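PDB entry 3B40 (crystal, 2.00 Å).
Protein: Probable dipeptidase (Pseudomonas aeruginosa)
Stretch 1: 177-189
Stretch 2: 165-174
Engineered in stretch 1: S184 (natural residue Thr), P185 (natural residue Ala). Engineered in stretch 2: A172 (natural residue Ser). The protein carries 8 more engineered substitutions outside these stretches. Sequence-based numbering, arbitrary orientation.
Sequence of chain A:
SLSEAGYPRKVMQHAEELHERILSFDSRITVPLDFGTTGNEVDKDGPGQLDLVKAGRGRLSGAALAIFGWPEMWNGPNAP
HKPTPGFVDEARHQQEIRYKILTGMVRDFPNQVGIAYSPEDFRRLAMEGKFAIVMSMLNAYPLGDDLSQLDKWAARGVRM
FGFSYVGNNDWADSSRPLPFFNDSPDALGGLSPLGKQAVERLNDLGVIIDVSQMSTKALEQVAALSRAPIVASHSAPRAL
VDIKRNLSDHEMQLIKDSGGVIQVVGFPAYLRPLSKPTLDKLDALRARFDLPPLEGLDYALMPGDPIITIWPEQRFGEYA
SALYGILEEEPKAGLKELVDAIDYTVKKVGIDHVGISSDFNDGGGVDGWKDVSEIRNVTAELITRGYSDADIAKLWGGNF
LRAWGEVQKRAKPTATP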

# COMPACT_ATOMS: atom_id res chain seq x y z
N PRO A 177 14.81 5.57 -2.08
CA PRO A 177 15.92 5.63 -1.13
C PRO A 177 15.84 6.96 -0.36
O PRO A 177 15.53 8.02 -0.94
CB PRO A 177 17.20 5.56 -2.01
CG PRO A 177 16.77 5.74 -3.42
CD PRO A 177 15.25 5.54 -3.50
N LEU A 178 16.06 6.89 0.95
CA LEU A 178 16.08 8.12 1.75
C LEU A 178 17.47 8.62 2.10
O LEU A 178 18.23 7.92 2.79
CB LEU A 178 15.35 7.93 3.06
CG LEU A 178 13.84 7.86 3.11
CD1 LEU A 178 13.46 8.08 4.59
CD2 LEU A 178 13.22 8.91 2.18
N PRO A 179 17.76 9.87 1.72
CA PRO A 179 19.05 10.47 2.05
C PRO A 179 19.25 10.65 3.56
O PRO A 179 20.37 10.62 4.04
CB PRO A 179 19.03 11.80 1.32
CG PRO A 179 17.60 12.14 1.18
CD PRO A 179 16.89 10.81 1.00
N PHE A 180 18.16 10.80 4.30
CA PHE A 180 18.21 10.77 5.78
C PHE A 180 18.76 9.45 6.38
O PHE A 180 19.32 9.45 7.49
CB PHE A 180 16.82 11.07 6.35
CG PHE A 180 16.83 11.42 7.82
CD1 PHE A 180 17.41 12.61 8.26
CD2 PHE A 180 16.23 10.57 8.74
CE1 PHE A 180 17.42 12.95 9.65
CE2 PHE A 180 16.24 10.89 10.12
CZ PHE A 180 16.82 12.09 10.57
N PHE A 181 18.60 8.33 5.66
CA PHE A 181 19.15 7.01 6.07
C PHE A 181 20.54 6.74 5.44
O PHE A 181 21.07 5.63 5.53
CB PHE A 181 18.21 5.88 5.63
CG PHE A 181 16.84 5.90 6.29
CD1 PHE A 181 16.61 6.66 7.44
CD2 PHE A 181 15.80 5.09 5.78
CE1 PHE A 181 15.33 6.66 8.05
CE2 PHE A 181 14.53 5.08 6.37
CZ PHE A 181 14.29 5.87 7.51
N ASN A 182 21.06 7.75 4.77
CA ASN A 182 22.31 7.70 3.97
C ASN A 182 22.20 6.67 2.82
O ASN A 182 23.17 6.05 2.43
CB ASN A 182 23.54 7.46 4.88
CG ASN A 182 24.87 7.66 4.15
OD1 ASN A 182 24.97 8.53 3.29
ND2 ASN A 182 25.87 6.83 4.47
N ASP A 183 21.00 6.52 2.27
CA ASP A 183 20.75 5.52 1.21
C ASP A 183 21.42 5.91 -0.10
O ASP A 183 21.49 7.11 -0.44
CB ASP A 183 19.24 5.38 0.94
CG ASP A 183 18.51 4.55 1.98
OD1 ASP A 183 19.16 3.96 2.87
OD2 ASP A 183 17.27 4.44 1.88
N SER A 184 21.91 4.93 -0.85
CA SER A 184 22.27 5.14 -2.25
C SER A 184 21.28 4.41 -3.16
O SER A 184 20.89 3.28 -2.85
CB SER A 184 23.71 4.63 -2.53
OG SER A 184 24.66 5.56 -2.03
N PRO A 185 20.90 5.03 -4.29
CA PRO A 185 19.94 4.38 -5.19
C PRO A 185 20.47 3.02 -5.67
O PRO A 185 21.66 2.88 -5.95
CB PRO A 185 19.83 5.37 -6.37
CG PRO A 185 21.07 6.19 -6.28
CD PRO A 185 21.35 6.33 -4.82
N ASP A 186 19.59 2.03 -5.72
CA ASP A 186 19.95 0.71 -6.20
C ASP A 186 21.21 0.12 -5.54
O ASP A 186 21.97 -0.54 -6.21
CB ASP A 186 20.11 0.71 -7.73
CG ASP A 186 18.91 1.28 -8.46
OD1 ASP A 186 17.78 0.75 -8.29
OD2 ASP A 186 19.10 2.25 -9.22
N ALA A 187 21.38 0.31 -4.23
CA ALA A 187 22.59 -0.11 -3.49
C ALA A 187 22.93 -1.58 -3.66
O ALA A 187 24.09 -1.94 -3.85
CB ALA A 187 22.46 0.24 -1.99
N LEU A 188 21.92 -2.44 -3.56
CA LEU A 188 22.07 -3.88 -3.76
C LEU A 188 22.10 -4.34 -5.21
O LEU A 188 22.40 -5.53 -5.47
CB LEU A 188 20.91 -4.62 -3.05
CG LEU A 188 20.87 -4.47 -1.51
CD1 LEU A 188 19.62 -5.15 -0.96
CD2 LEU A 188 22.17 -5.06 -0.88
N GLY A 189 21.71 -3.48 -6.15
CA GLY A 189 21.39 -3.96 -7.50
C GLY A 189 20.07 -4.73 -7.63
O GLY A 189 19.87 -5.51 -8.58
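Stretch 2 (165-174) YVGNNDWADS

The most unusual feature of this contact is that two loops are joined mainly by carboxylates that accept backbone NH groups, one carboxylate from each stretch. D183 reaches across to the start of stretch 2, and D173 reaches back to the end of stretch 1. Stretch 2 has no regular helix or strand, and stretch 1 has only a short 3-10 segment, from P179 to F181, so the pairing has neither a sheet register nor a helix crossing angle. The CA atoms come nearest at two places: P177 with G167, 4.6 Å apart, and D186 with D173, 5.6 Å apart. Taken together, these two points show that both chains advance in the same general sense, from G167 to D173 and from P177 to D186.

At the first place, OD2 of D183 accepts the backbone N of N168 at 2.7 Å with a nearly straight geometry, and it also accepts the N of L178 in its own stretch at 2.9 Å. An aspartate suits this position because one short, acidic side chain can satisfy two backbone donors on different segments. The same OD2 lies 3.2 Å from CA of G167. Glycine is well suited here: its phi/psi of 96/137 would jam a CB against the preceding carbonyl, and an ideal CB would stand 2.8 Å from CE2 of F181, a clash. F181 presents its ring edge to the glycine, with CD2 3.9 Å from CA of G167. Beside it, L178 points toward stretch 2 and packs its CG 3.3 Å from CG1 of V166, a close apolar contact.

N168, with backbone angles of -67/156, uses both ends of its amide. Its ND2 donates to O of the engineered S184 at 2.8 Å, while its OD1 accepts N of S174 at 3.0 Å within stretch 2. Asparagine thus serves as donor and acceptor at once. Water extends this network: one molecule donates to OD1 of N168 and O of S174 and accepts from N of D186, and another donates to O of N168 and OD1 of D183.

At the second place, stretch 1 folds through a type II turn from S184 to A187 and then a type I turn from D186 to G189. D173, in the m rotamer, points toward these turns, and its OD1 accepts N of L188 at 2.8 Å. Its OD2 lies 3.1 Å from N of G189, whose positive phi of 73 favours glycine. The two acids D186 and D173 are like-charged, with OD1 of D186 4.5 Å from OD2 of D173; a water donates to both oxygens at 2.7 Å and bridges them.

L188 completes the contact. Its side chain extends over the backbone of stretch 2, where CD1 is 3.5 Å from O of N169 and 3.6 Å from N of A172, an engineered residue. That segment turns its CB atoms away from stretch 1, leaving its main chain for the leucine to cover.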

# COMPACT_ATOMS: atom_id res chain seq x y z
N TYR A 165 9.53 -0.63 2.00
CA TYR A 165 8.82 0.61 2.19
C TYR A 165 9.73 1.72 1.63
O TYR A 165 10.57 1.47 0.74
CB TYR A 165 8.49 0.80 3.68
CG TYR A 165 7.53 1.92 4.02
CD1 TYR A 165 6.19 1.91 3.59
CD2 TYR A 165 7.97 3.00 4.79
CE1 TYR A 165 5.30 2.98 3.92
CE2 TYR A 165 7.12 4.06 5.10
CZ TYR A 165 5.78 4.04 4.68
OH TYR A 165 4.95 5.09 5.03
N VAL A 166 9.54 2.95 2.09
CA VAL A 166 10.54 4.03 1.93
C VAL A 166 11.85 3.63 2.64
O VAL A 166 11.82 3.08 3.75
CB VAL A 166 9.96 5.37 2.50
CG1 VAL A 166 10.97 6.48 2.40
CG2 VAL A 166 8.71 5.79 1.73
N GLY A 167 13.00 3.86 2.00
CA GLY A 167 14.29 3.51 2.58
C GLY A 167 14.76 2.15 2.06
O GLY A 167 13.96 1.23 1.94
N ASN A 168 16.03 2.04 1.71
CA ASN A 168 16.60 0.74 1.34
C ASN A 168 16.61 -0.14 2.56
O ASN A 168 16.63 0.36 3.68
CB ASN A 168 18.04 0.88 0.83
CG ASN A 168 18.14 1.57 -0.53
OD1 ASN A 168 17.21 1.55 -1.33
ND2 ASN A 168 19.32 2.15 -0.82
N ASN A 169 16.61 -1.46 2.37
CA ASN A 169 16.93 -2.34 3.49
C ASN A 169 17.83 -3.47 2.99
O ASN A 169 18.17 -3.50 1.79
CB ASN A 169 15.63 -2.89 4.17
CG ASN A 169 14.83 -3.77 3.25
OD1 ASN A 169 15.32 -4.83 2.79
ND2 ASN A 169 13.59 -3.37 2.98
N ASP A 170 18.24 -4.36 3.90
CA ASP A 170 19.27 -5.37 3.57
C ASP A 170 18.80 -6.53 2.69
O ASP A 170 19.60 -7.33 2.26
CB ASP A 170 19.91 -5.93 4.84
CG ASP A 170 20.68 -4.86 5.61
OD1 ASP A 170 21.17 -3.89 5.00
OD2 ASP A 170 20.77 -4.98 6.82
N TRP A 171 17.50 -6.60 2.44
CA TRP A 171 16.90 -7.62 1.55
C TRP A 171 16.60 -7.09 0.14
O TRP A 171 16.70 -7.83 -0.84
CB TRP A 171 15.59 -8.10 2.18
CG TRP A 171 15.76 -8.99 3.39
CD1 TRP A 171 16.84 -9.04 4.23
CD2 TRP A 171 14.83 -9.99 3.86
NE1 TRP A 171 16.62 -9.98 5.23
CE2 TRP A 171 15.40 -10.57 5.02
CE3 TRP A 171 13.58 -10.42 3.44
CZ2 TRP A 171 14.75 -11.58 5.76
CZ3 TRP A 171 12.93 -11.42 4.17
CH2 TRP A 171 13.52 -11.99 5.31
N ALA A 172 16.19 -5.83 0.04
CA ALA A 172 15.74 -5.26 -1.22
C ALA A 172 15.99 -3.76 -1.25
O ALA A 172 15.80 -3.09 -0.22
CB ALA A 172 14.24 -5.53 -1.38
N ASP A 173 16.37 -3.24 -2.42
CA ASP A 173 16.41 -1.78 -2.66
C ASP A 173 15.00 -1.19 -2.77
O ASP A 173 14.10 -1.82 -3.34
CB ASP A 173 17.16 -1.42 -3.94
CG ASP A 173 18.64 -1.86 -3.94
OD1 ASP A 173 19.26 -1.99 -2.86
OD2 ASP A 173 19.17 -2.08 -5.06
N SER A 174 14.83 0.04 -2.32
CA SER A 174 13.54 0.69 -2.41
C SER A 174 13.47 1.54 -3.68
O SER A 174 14.50 1.95 -4.22
CB SER A 174 13.30 1.53 -1.15
OG SER A 174 12.13 2.33 -1.29
O HOH W 1 17.32 2.13 -4.21
O HOH W 2 17.87 2.56 4.58
O HOH W 3 17.59 -1.68 -7.25